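Fimbrium subunit Fim1C (Bacteroides vulgatus, PDB 4QB7) probably forms part of the tip of a fimbrium, a filamentous cell-surface appendage that mediates adhesion and biofilm formation. Local coordinates at residues 173-178 against 256-261; 141-146 against 160-165; 131-136 against 231-236. One frame throughout, in Å; residues are numbered along the deposited sequence.

Interaction 1 (173-178 against 256-261). With SO4 (sulfate ion), chain B.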
loop_
_atom_site.group_PDB
_atom_site.type_symbol
_atom_site.label_atom_id
_atom_site.label_comp_id
_atom_site.label_asym_id
_atom_site.label_seq_id
_atom_site.Cartn_x
_atom_site.Cartn_y
_atom_site.Cartn_z
ATOM N N ASN A 173 6.237 0.672 -9.389
ATOM C CA ASN A 173 6.333 1.150 -10.756
ATOM C C ASN A 173 5.980 0.084 -11.762
ATOM O O ASN A 173 5.935 -1.095 -11.452
ATOM C CB ASN A 173 7.742 1.684 -11.070
ATOM C CG ASN A 173 7.723 3.020 -11.752
ATOM O OD1 ASN A 173 7.034 3.223 -12.742
ATOM N ND2 ASN A 173 8.439 3.978 -11.206
ATOM N N ILE A 174 5.709 0.534 -12.980
ATOM C CA ILE A 174 5.494 -0.244 -14.190
ATOM C C ILE A 174 6.411 0.436 -15.203
ATOM O O ILE A 174 6.241 1.623 -15.491
ATOM C CB ILE A 174 4.026 -0.388 -14.621
ATOM C CG1 ILE A 174 3.214 -1.048 -13.498
ATOM C CG2 ILE A 174 3.965 -1.227 -15.896
ATOM C CD1 ILE A 174 1.767 -0.976 -13.611
ATOM N N LYS A 175 7.482 -0.278 -15.600
ATOM C CA LYS A 175 8.520 0.169 -16.517
ATOM C C LYS A 175 8.374 -0.549 -17.862
ATOM O O LYS A 175 8.054 -1.734 -17.872
ATOM C CB LYS A 175 9.888 -0.131 -15.897
ATOM C CG LYS A 175 10.272 0.711 -14.681
ATOM C CD LYS A 175 11.696 0.417 -14.319
ATOM C CE LYS A 175 12.224 1.253 -13.184
ATOM N NZ LYS A 175 13.390 0.587 -12.540
ATOM N N VAL A 176 8.596 0.143 -19.000
ATOM C CA VAL A 176 8.451 -0.463 -20.338
ATOM C C VAL A 176 9.696 -0.257 -21.204
ATOM O O VAL A 176 10.333 0.783 -21.123
ATOM C CB VAL A 176 7.196 0.060 -21.097
ATOM C CG1 VAL A 176 6.893 -0.806 -22.308
ATOM C CG2 VAL A 176 5.964 0.136 -20.193
ATOM N N LYS A 177 10.024 -1.238 -22.063
ATOM C CA LYS A 177 11.125 -1.106 -23.027
ATOM C C LYS A 177 10.904 -2.010 -24.240
ATOM O O LYS A 177 10.339 -3.091 -24.069
ATOM C CB LYS A 177 12.490 -1.423 -22.390
ATOM C CG LYS A 177 12.578 -2.800 -21.772
ATOM C CD LYS A 177 13.961 -3.193 -21.415
ATOM C CE LYS A 177 13.912 -4.475 -20.625
ATOM N NZ LYS A 177 15.228 -4.797 -20.022
ATOM N N PRO A 178 11.403 -1.653 -25.449
ATOM C CA PRO A 178 11.352 -2.612 -26.568
ATOM C C PRO A 178 12.439 -3.689 -26.368
ATOM O O PRO A 178 13.327 -3.492 -25.517
ATOM C CB PRO A 178 11.645 -1.726 -27.774
ATOM C CG PRO A 178 12.574 -0.681 -27.242
ATOM C CD PRO A 178 12.125 -0.417 -25.837
ATOM N N GLN A 256 17.953 -0.354 -23.411
ATOM C CA GLN A 256 18.979 -0.651 -22.411
ATOM C C GLN A 256 18.438 -0.563 -20.988
ATOM O O GLN A 256 18.730 -1.454 -20.191
ATOM C CB GLN A 256 20.200 0.258 -22.596
ATOM C CG GLN A 256 21.077 -0.122 -23.814
ATOM C CD GLN A 256 21.616 -1.540 -23.738
ATOM O OE1 GLN A 256 21.139 -2.449 -24.430
ATOM N NE2 GLN A 256 22.595 -1.771 -22.858
ATOM N N ASN A 257 17.620 0.474 -20.683
ATOM C CA ASN A 257 16.976 0.695 -19.380
ATOM C C ASN A 257 15.515 0.991 -19.573
ATOM O O ASN A 257 15.173 1.975 -20.238
ATOM C CB ASN A 257 17.622 1.855 -18.602
ATOM C CG ASN A 257 19.120 1.808 -18.549
ATOM O OD1 ASN A 257 19.698 0.977 -17.843
ATOM N ND2 ASN A 257 19.768 2.677 -19.341
ATOM N N ALA A 258 14.647 0.131 -18.994
ATOM C CA ALA A 258 13.198 0.263 -19.056
ATOM C C ALA A 258 12.790 1.579 -18.445
ATOM O O ALA A 258 13.353 1.971 -17.427
ATOM C CB ALA A 258 12.532 -0.889 -18.340
ATOM N N THR A 259 11.844 2.278 -19.087
ATOM C CA THR A 259 11.356 3.597 -18.685
ATOM C C THR A 259 10.122 3.483 -17.794
ATOM O O THR A 259 9.165 2.819 -18.163
ATOM C CB THR A 259 11.108 4.420 -19.937
ATOM O OG1 THR A 259 12.374 4.561 -20.598
ATOM C CG2 THR A 259 10.481 5.780 -19.640
ATOM N N ALA A 260 10.144 4.163 -16.635
ATOM C CA ALA A 260 9.044 4.185 -15.667
ATOM C C ALA A 260 7.767 4.893 -16.187
ATOM O O ALA A 260 7.860 5.933 -16.861
ATOM C CB ALA A 260 9.506 4.875 -14.404
ATOM N N LEU A 261 6.582 4.363 -15.800
ATOM C CA LEU A 261 5.287 4.960 -16.161
ATOM C C LEU A 261 4.706 5.793 -14.993
ATOM O O LEU A 261 3.843 6.643 -15.212
ATOM C CB LEU A 261 4.264 3.908 -16.626
ATOM C CG LEU A 261 4.621 3.029 -17.834
ATOM C CD1 LEU A 261 3.526 2.039 -18.082
ATOM C CD2 LEU A 261 4.915 3.847 -19.102
HETATM S S SO4 B . 15.577 -2.875 -16.704
HETATM O O1 SO4 B . 16.921 -2.352 -16.472
HETATM O O2 SO4 B . 15.502 -4.308 -16.380
HETATM O O3 SO4 B . 14.631 -2.138 -15.854
HETATM O O4 SO4 B . 15.305 -2.668 -18.122
HETATM O O HOH W 1 12.473 2.268 -22.034
HETATM O O HOH W 2 17.691 -4.345 -21.281
#
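Asn173 OD1 collects three backbone N-H groups: Ile174 and Leu261 give it weak, bent bonds, with Leu261 N 3.3 Å from Asn173 OD1, and Phe262 N adds a further hydrogen bond. Leu261 N is shared, for it also donates to Ile174 O at 2.8 Å, nearly along the C=O axis. The Asn173 amide lies against Ala260 CB. Further along the antiparallel strands 159-178 and 259-270, Val176 and Thr259 form a hydrogen-bonded pair, and both bonds, Val176 N to Thr259 O and Thr259 N to Val176 O, measure 2.9 Å. A water links Val176 O to Thr259 OG1. Val176 CG2, anti to its carbonyl carbon, meets Leu261 CD1 at 3.7 Å, while Ile174 CG2 touches the same methyl. Lys177 holds CG in the crowded position between backbone N and carbonyl carbon (chi1 57°), and its CB and CG pack against Ala258. The chain is extended beyond CG, and Lys177 NZ donates to O4 of a sulfate at 2.9 Å; Ala258 N donates to the same O4 at 3.0 Å. Backbone bonds to strand 323-331 make 159-178 an interior strand here. The Asn173 side chain thus serves as an acceptor for main-chain N-H groups where the pairing with 259-270 is interrupted, and the lysine ammonium and a peptide N-H would together suit an anion; the sulfate is probably from the crystallisation liquor.

Interaction 2 (141-146 against 160-165); sequences VTDCHT and VQFKFS. With SO4 (sulfate ion), chain N; SO4 (sulfate ion), chain M.
An Asx turn at Asp143 leaves the end of strand 141-143, and its carboxylate ties that end to Lys163 in the neighbouring chain segment. Asp143 CG stands anti to the backbone N (chi1 -174°); OD2 accepts from Lys163 N at 2.9 Å, with the donor 58° out of the carboxylate plane. OD1 closes the turn by accepting from His145 N at 3.2 Å in a straight bond (N-H...acceptor angle 174°). It also accepts from His145 ND1, though the modelled length of that bond is doubtful. Over one face of the imidazole lies Lys163 CB, 4.0 Å from the centroid of the His145 ring in a CH-pi contact, and Gln161 O sits at the ring edge near its plane. A water joins His145 NE2 to Gln161 O. These side-chain contacts lie beside the antiparallel pairing of 141-143 with 159-178, in a mixed sheet in which strand 90-97 takes the other side of 141-143. Within the pair, Thr142 and Ser165 exchange two backbone bonds, Thr142 N to Ser165 O at 3.0 Å and Ser165 N to Thr142 O at 2.8 Å. Val141 CG2 crosses Phe164 at about a right angle, 3.7 Å from Phe164 CD1. The rings of Phe162 and Phe164 each meet Phe40 edge-to-face, while Thr142 OG1 bonds Tyr208 OH.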
loop_
_atom_site.group_PDB
_atom_site.type_symbol
_atom_site.label_atom_id
_atom_site.label_comp_id
_atom_site.label_asym_id
_atom_site.label_seq_id
_atom_site.Cartn_x
_atom_site.Cartn_y
_atom_site.Cartn_z
ATOM N N VAL A 141 -0.445 1.303 7.707
ATOM C CA VAL A 141 0.613 0.672 8.487
ATOM C C VAL A 141 0.029 0.225 9.813
ATOM O O VAL A 141 -0.897 0.850 10.337
ATOM C CB VAL A 141 1.897 1.542 8.668
ATOM C CG1 VAL A 141 2.561 1.851 7.344
ATOM C CG2 VAL A 141 1.636 2.812 9.451
ATOM N N THR A 142 0.520 -0.884 10.343
ATOM C CA THR A 142 0.034 -1.354 11.641
ATOM C C THR A 142 1.182 -1.827 12.480
ATOM O O THR A 142 2.277 -2.085 11.979
ATOM C CB THR A 142 -1.016 -2.473 11.552
ATOM O OG1 THR A 142 -0.344 -3.706 11.251
ATOM C CG2 THR A 142 -2.135 -2.169 10.578
ATOM N N ASP A 143 0.902 -1.978 13.757
ATOM C CA ASP A 143 1.833 -2.484 14.722
ATOM C C ASP A 143 1.117 -3.460 15.647
ATOM O O ASP A 143 0.239 -3.060 16.404
ATOM C CB ASP A 143 2.475 -1.338 15.509
ATOM C CG ASP A 143 3.560 -1.804 16.448
ATOM O OD1 ASP A 143 3.752 -3.035 16.569
ATOM O OD2 ASP A 143 4.193 -0.949 17.086
ATOM N N CYS A 144 1.495 -4.736 15.560
ATOM C CA CYS A 144 1.004 -5.803 16.419
ATOM C C CYS A 144 2.177 -6.732 16.819
ATOM O O CYS A 144 1.976 -7.921 17.073
ATOM C CB CYS A 144 -0.155 -6.563 15.779
ATOM S SG CYS A 144 0.242 -7.376 14.214
ATOM N N HIS A 145 3.403 -6.154 16.944
ATOM C CA HIS A 145 4.579 -6.921 17.350
ATOM C C HIS A 145 4.512 -7.173 18.882
ATOM O O HIS A 145 3.888 -6.404 19.631
ATOM C CB HIS A 145 5.922 -6.318 16.838
ATOM C CG HIS A 145 6.488 -5.129 17.559
ATOM N ND1 HIS A 145 5.861 -3.888 17.533
ATOM C CD2 HIS A 145 7.692 -4.984 18.164
ATOM C CE1 HIS A 145 6.657 -3.056 18.186
ATOM N NE2 HIS A 145 7.780 -3.662 18.570
ATOM N N THR A 146 5.058 -8.334 19.301
ATOM C CA THR A 146 4.993 -8.873 20.661
ATOM C C THR A 146 5.748 -8.013 21.675
ATOM O O THR A 146 5.385 -8.014 22.845
ATOM C CB THR A 146 5.463 -10.341 20.682
ATOM O OG1 THR A 146 6.852 -10.404 20.372
ATOM C CG2 THR A 146 4.699 -11.216 19.684
ATOM N N VAL A 160 6.768 3.122 25.245
ATOM C CA VAL A 160 6.232 2.156 24.301
ATOM C C VAL A 160 6.838 2.499 22.950
ATOM O O VAL A 160 6.594 3.587 22.426
ATOM C CB VAL A 160 4.669 2.099 24.281
ATOM C CG1 VAL A 160 4.184 0.949 23.422
ATOM C CG2 VAL A 160 4.111 1.967 25.695
ATOM N N GLN A 161 7.687 1.614 22.415
ATOM C CA GLN A 161 8.276 1.871 21.108
ATOM C C GLN A 161 7.496 1.134 20.023
ATOM O O GLN A 161 7.555 -0.098 19.939
ATOM C CB GLN A 161 9.758 1.491 21.041
ATOM C CG GLN A 161 10.355 1.962 19.709
ATOM C CD GLN A 161 11.698 1.395 19.365
ATOM O OE1 GLN A 161 11.939 0.186 19.450
ATOM N NE2 GLN A 161 12.572 2.257 18.869
ATOM N N PHE A 162 6.805 1.897 19.167
ATOM C CA PHE A 162 6.046 1.348 18.067
ATOM C C PHE A 162 6.964 1.165 16.875
ATOM O O PHE A 162 7.903 1.928 16.684
ATOM C CB PHE A 162 4.842 2.237 17.731
ATOM C CG PHE A 162 3.870 2.398 18.877
ATOM C CD1 PHE A 162 2.887 1.441 19.119
ATOM C CD2 PHE A 162 3.944 3.505 19.726
ATOM C CE1 PHE A 162 2.013 1.571 20.205
ATOM C CE2 PHE A 162 3.067 3.638 20.810
ATOM C CZ PHE A 162 2.110 2.667 21.048
ATOM N N LYS A 163 6.704 0.121 16.104
ATOM C CA LYS A 163 7.425 -0.331 14.921
ATOM C C LYS A 163 6.336 -0.651 13.921
ATOM O O LYS A 163 5.624 -1.632 14.099
ATOM C CB LYS A 163 8.248 -1.574 15.318
ATOM C CG LYS A 163 9.611 -1.781 14.681
ATOM C CD LYS A 163 10.512 -2.312 15.802
ATOM C CE LYS A 163 11.711 -3.127 15.379
ATOM N NZ LYS A 163 12.652 -3.313 16.531
ATOM N N PHE A 164 6.105 0.244 12.959
ATOM C CA PHE A 164 5.033 0.100 11.989
ATOM C C PHE A 164 5.438 -0.721 10.777
ATOM O O PHE A 164 6.528 -0.535 10.232
ATOM C CB PHE A 164 4.555 1.479 11.543
ATOM C CG PHE A 164 3.788 2.183 12.633
ATOM C CD1 PHE A 164 2.483 1.806 12.943
ATOM C CD2 PHE A 164 4.357 3.240 13.335
ATOM C CE1 PHE A 164 1.771 2.460 13.949
ATOM C CE2 PHE A 164 3.651 3.878 14.361
ATOM C CZ PHE A 164 2.357 3.494 14.650
ATOM N N SER A 165 4.548 -1.630 10.349
ATOM C CA SER A 165 4.775 -2.459 9.162
ATOM C C SER A 165 3.753 -2.133 8.104
ATOM O O SER A 165 2.618 -1.817 8.441
ATOM C CB SER A 165 4.691 -3.938 9.524
ATOM O OG SER A 165 5.916 -4.402 10.060
HETATM S S SO4 N . 7.497 -9.764 16.796
HETATM O O1 SO4 N . 7.876 -9.200 15.495
HETATM O O2 SO4 N . 6.045 -9.942 16.808
HETATM O O3 SO4 N . 8.115 -11.080 16.960
HETATM O O4 SO4 N . 7.974 -8.860 17.887
HETATM S S SO4 M . 16.363 1.611 18.279
HETATM O O1 SO4 M . 17.766 1.791 17.892
HETATM O O2 SO4 M . 16.027 0.180 18.322
HETATM O O3 SO4 M . 16.140 2.195 19.602
HETATM O O4 SO4 M . 15.521 2.295 17.297
HETATM O O HOH W 3 9.544 -2.011 20.481
#

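Interaction 3 (131-136 against 231-236). With SO4 (sulfate ion), chain R.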
loop_
_atom_site.group_PDB
_atom_site.type_symbol
_atom_site.label_atom_id
_atom_site.label_comp_id
_atom_site.label_asym_id
_atom_site.label_seq_id
_atom_site.Cartn_x
_atom_site.Cartn_y
_atom_site.Cartn_z
ATOM N N SER A 131 -10.253 7.668 -5.637
ATOM C CA SER A 131 -10.467 9.070 -5.993
ATOM C C SER A 131 -9.160 9.792 -6.305
ATOM O O SER A 131 -8.087 9.312 -5.933
ATOM C CB SER A 131 -11.211 9.792 -4.873
ATOM O OG SER A 131 -10.436 9.910 -3.689
ATOM N N ASN A 132 -9.269 10.962 -6.983
ATOM C CA ASN A 132 -8.186 11.850 -7.434
ATOM C C ASN A 132 -7.145 11.049 -8.227
ATOM O O ASN A 132 -5.962 11.093 -7.926
ATOM C CB ASN A 132 -7.562 12.631 -6.252
ATOM C CG ASN A 132 -6.409 13.572 -6.579
ATOM O OD1 ASN A 132 -6.229 14.060 -7.712
ATOM N ND2 ASN A 132 -5.567 13.806 -5.584
ATOM N N ASN A 133 -7.596 10.297 -9.232
ATOM C CA ASN A 133 -6.732 9.492 -10.103
ATOM C C ASN A 133 -5.669 8.674 -9.348
ATOM O O ASN A 133 -4.497 8.704 -9.717
ATOM C CB ASN A 133 -6.090 10.362 -11.178
ATOM C CG ASN A 133 -7.149 10.834 -12.129
ATOM O OD1 ASN A 133 -7.403 12.035 -12.234
ATOM N ND2 ASN A 133 -7.883 9.887 -12.752
ATOM N N TRP A 134 -6.109 7.913 -8.307
ATOM C CA TRP A 134 -5.300 6.997 -7.481
ATOM C C TRP A 134 -4.223 7.700 -6.636
ATOM O O TRP A 134 -3.361 7.021 -6.078
ATOM C CB TRP A 134 -4.632 5.920 -8.367
ATOM C CG TRP A 134 -5.598 5.237 -9.287
ATOM C CD1 TRP A 134 -5.916 5.600 -10.564
ATOM C CD2 TRP A 134 -6.457 4.142 -8.952
ATOM N NE1 TRP A 134 -6.914 4.788 -11.051
ATOM C CE2 TRP A 134 -7.266 3.884 -10.078
ATOM C CE3 TRP A 134 -6.604 3.339 -7.815
ATOM C CZ2 TRP A 134 -8.198 2.842 -10.104
ATOM C CZ3 TRP A 134 -7.526 2.308 -7.838
ATOM C CH2 TRP A 134 -8.311 2.067 -8.973
ATOM N N LYS A 135 -4.278 9.032 -6.515
ATOM C CA LYS A 135 -3.238 9.808 -5.842
ATOM C C LYS A 135 -3.562 10.020 -4.389
ATOM O O LYS A 135 -2.745 10.590 -3.674
ATOM C CB LYS A 135 -2.978 11.150 -6.579
ATOM C CG LYS A 135 -2.665 10.933 -8.077
ATOM C CD LYS A 135 -1.852 12.015 -8.751
ATOM C CE LYS A 135 -2.100 12.096 -10.243
ATOM N NZ LYS A 135 -3.284 12.953 -10.564
ATOM N N ASP A 136 -4.707 9.500 -3.924
ATOM C CA ASP A 136 -5.146 9.637 -2.535
ATOM C C ASP A 136 -5.112 8.315 -1.750
ATOM O O ASP A 136 -5.610 8.286 -0.625
ATOM C CB ASP A 136 -6.584 10.180 -2.506
ATOM C CG ASP A 136 -6.775 11.625 -2.913
ATOM O OD1 ASP A 136 -5.751 12.319 -3.148
ATOM O OD2 ASP A 136 -7.957 12.066 -2.999
ATOM N N LEU A 231 -5.880 3.461 -15.028
ATOM C CA LEU A 231 -4.697 4.070 -14.424
ATOM C C LEU A 231 -4.057 5.115 -15.341
ATOM O O LEU A 231 -3.009 5.647 -14.998
ATOM C CB LEU A 231 -3.643 2.977 -14.111
ATOM C CG LEU A 231 -4.019 1.820 -13.205
ATOM C CD1 LEU A 231 -2.907 0.835 -13.172
ATOM C CD2 LEU A 231 -4.274 2.300 -11.791
ATOM N N SER A 232 -4.653 5.400 -16.504
ATOM C CA SER A 232 -4.094 6.319 -17.515
ATOM C C SER A 232 -3.762 7.706 -16.982
ATOM O O SER A 232 -2.707 8.246 -17.346
ATOM C CB SER A 232 -5.021 6.454 -18.717
ATOM O OG SER A 232 -5.225 5.179 -19.300
ATOM N N ASP A 233 -4.627 8.286 -16.137
ATOM C CA ASP A 233 -4.351 9.631 -15.615
ATOM C C ASP A 233 -3.395 9.605 -14.402
ATOM O O ASP A 233 -3.004 10.672 -13.918
ATOM C CB ASP A 233 -5.652 10.381 -15.265
ATOM C CG ASP A 233 -6.542 10.661 -16.451
ATOM O OD1 ASP A 233 -6.006 10.992 -17.537
ATOM O OD2 ASP A 233 -7.769 10.526 -16.308
ATOM N N PHE A 234 -3.019 8.399 -13.925
ATOM C CA PHE A 234 -2.104 8.234 -12.810
ATOM C C PHE A 234 -0.685 8.294 -13.350
ATOM O O PHE A 234 0.252 8.704 -12.643
ATOM C CB PHE A 234 -2.381 6.914 -12.060
ATOM C CG PHE A 234 -1.403 6.628 -10.935
ATOM C CD1 PHE A 234 -1.464 7.340 -9.737
ATOM C CD2 PHE A 234 -0.377 5.681 -11.096
ATOM C CE1 PHE A 234 -0.534 7.105 -8.721
ATOM C CE2 PHE A 234 0.534 5.427 -10.063
ATOM C CZ PHE A 234 0.447 6.143 -8.884
ATOM N N LEU A 235 -0.536 7.891 -14.624
ATOM C CA LEU A 235 0.743 7.825 -15.317
ATOM C C LEU A 235 1.353 9.218 -15.478
ATOM O O LEU A 235 0.650 10.216 -15.682
ATOM C CB LEU A 235 0.627 7.138 -16.688
ATOM C CG LEU A 235 -0.121 5.811 -16.832
ATOM C CD1 LEU A 235 -0.037 5.324 -18.272
ATOM C CD2 LEU A 235 0.395 4.757 -15.884
ATOM N N ASN A 236 2.681 9.263 -15.395
ATOM C CA ASN A 236 3.474 10.472 -15.477
ATOM C C ASN A 236 3.664 10.909 -16.935
ATOM O O ASN A 236 4.795 11.097 -17.393
ATOM C CB ASN A 236 4.800 10.180 -14.794
ATOM C CG ASN A 236 5.667 11.364 -14.509
ATOM O OD1 ASN A 236 5.211 12.513 -14.449
ATOM N ND2 ASN A 236 6.957 11.091 -14.382
HETATM S S SO4 R . -12.381 11.602 -8.489
HETATM O O1 SO4 R . -11.731 12.237 -7.344
HETATM O O2 SO4 R . -11.668 10.387 -8.959
HETATM O O3 SO4 R . -13.744 11.242 -8.102
HETATM O O4 SO4 R . -12.400 12.576 -9.584
HETATM O O HOH W 4 -6.747 7.285 -13.902
#
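The indole of Trp134 carries Leu231 CD2 over one face, with this methyl 3.7 Å from the centroid of the five-membered ring and only 10° off its normal, a CH-pi contact. The two side chains cross at about a right angle. A water lies at the edge of the indole, in its plane, and the ring nitrogen NE1 donates to the carbonyl of Asp230, so the polar atom of this buried ring has a partner. The phenyl ring of Phe234 is met differently. Asn133 O, 3.3 Å from Phe234 CD1, and Lys135 CG both come to its edge, near the plane, whereas Trp134 CB approaches Phe234 CD1 obliquely at 3.7 Å. The Phe234 ring also meets Phe262 edge-to-face.

Asn133 and Asp233, the more exposed pair, bring polar groups together. Asn133 ND2 lies 3.4 Å from Asp233 CB, with the amide and carboxylate planes 78° apart. The same water bridges the segments, accepting from Asn133 ND2 at 3.1 Å and from Asp233 N at 3.2 Å.

Backbone bonds curl each segment, among them Lys135 N to Asn132 O and Phe234 N to Leu231 O, the latter at 3.0 Å. Asn132 ND2 further donates to Asp136 OD1, 2.9 Å away, from above the carboxylate plane, and Asn132 N binds a sulfate, probably from the crystallisation liquor. Asn133 and Trp134, the central residues of the first turn, both have positive phi, as a type I' turn requires. The CB of Trp134 points toward 231-236. The arrangement is a type I' beta turn, Asn132 to Lys135, setting Trp134 against the loop 231-236 that follows strand 229-230.

Interactions 1 and 2 both use strand 159-178 and belong to one mixed sheet, yet they lie on opposite sides of the chain's centre, their nearest atoms about 17 Å apart. Each pairs backbones by antiparallel bonds and adds a side-chain acceptor, an amide in one and a carboxylate in the other. Interaction 3 instead joins two loops through apolar and aromatic contacts and a single bridging water. It touches interaction 1, where Leu261 O lies 2.9 Å from Asn236 N, a probable hydrogen bond, but stays about 12 Å from interaction 2 at the nearest atoms. All three are partly buried: buried Val176 and Leu261, Val141 and Phe162, and Trp134 and Phe234 sit beside more exposed polar residues.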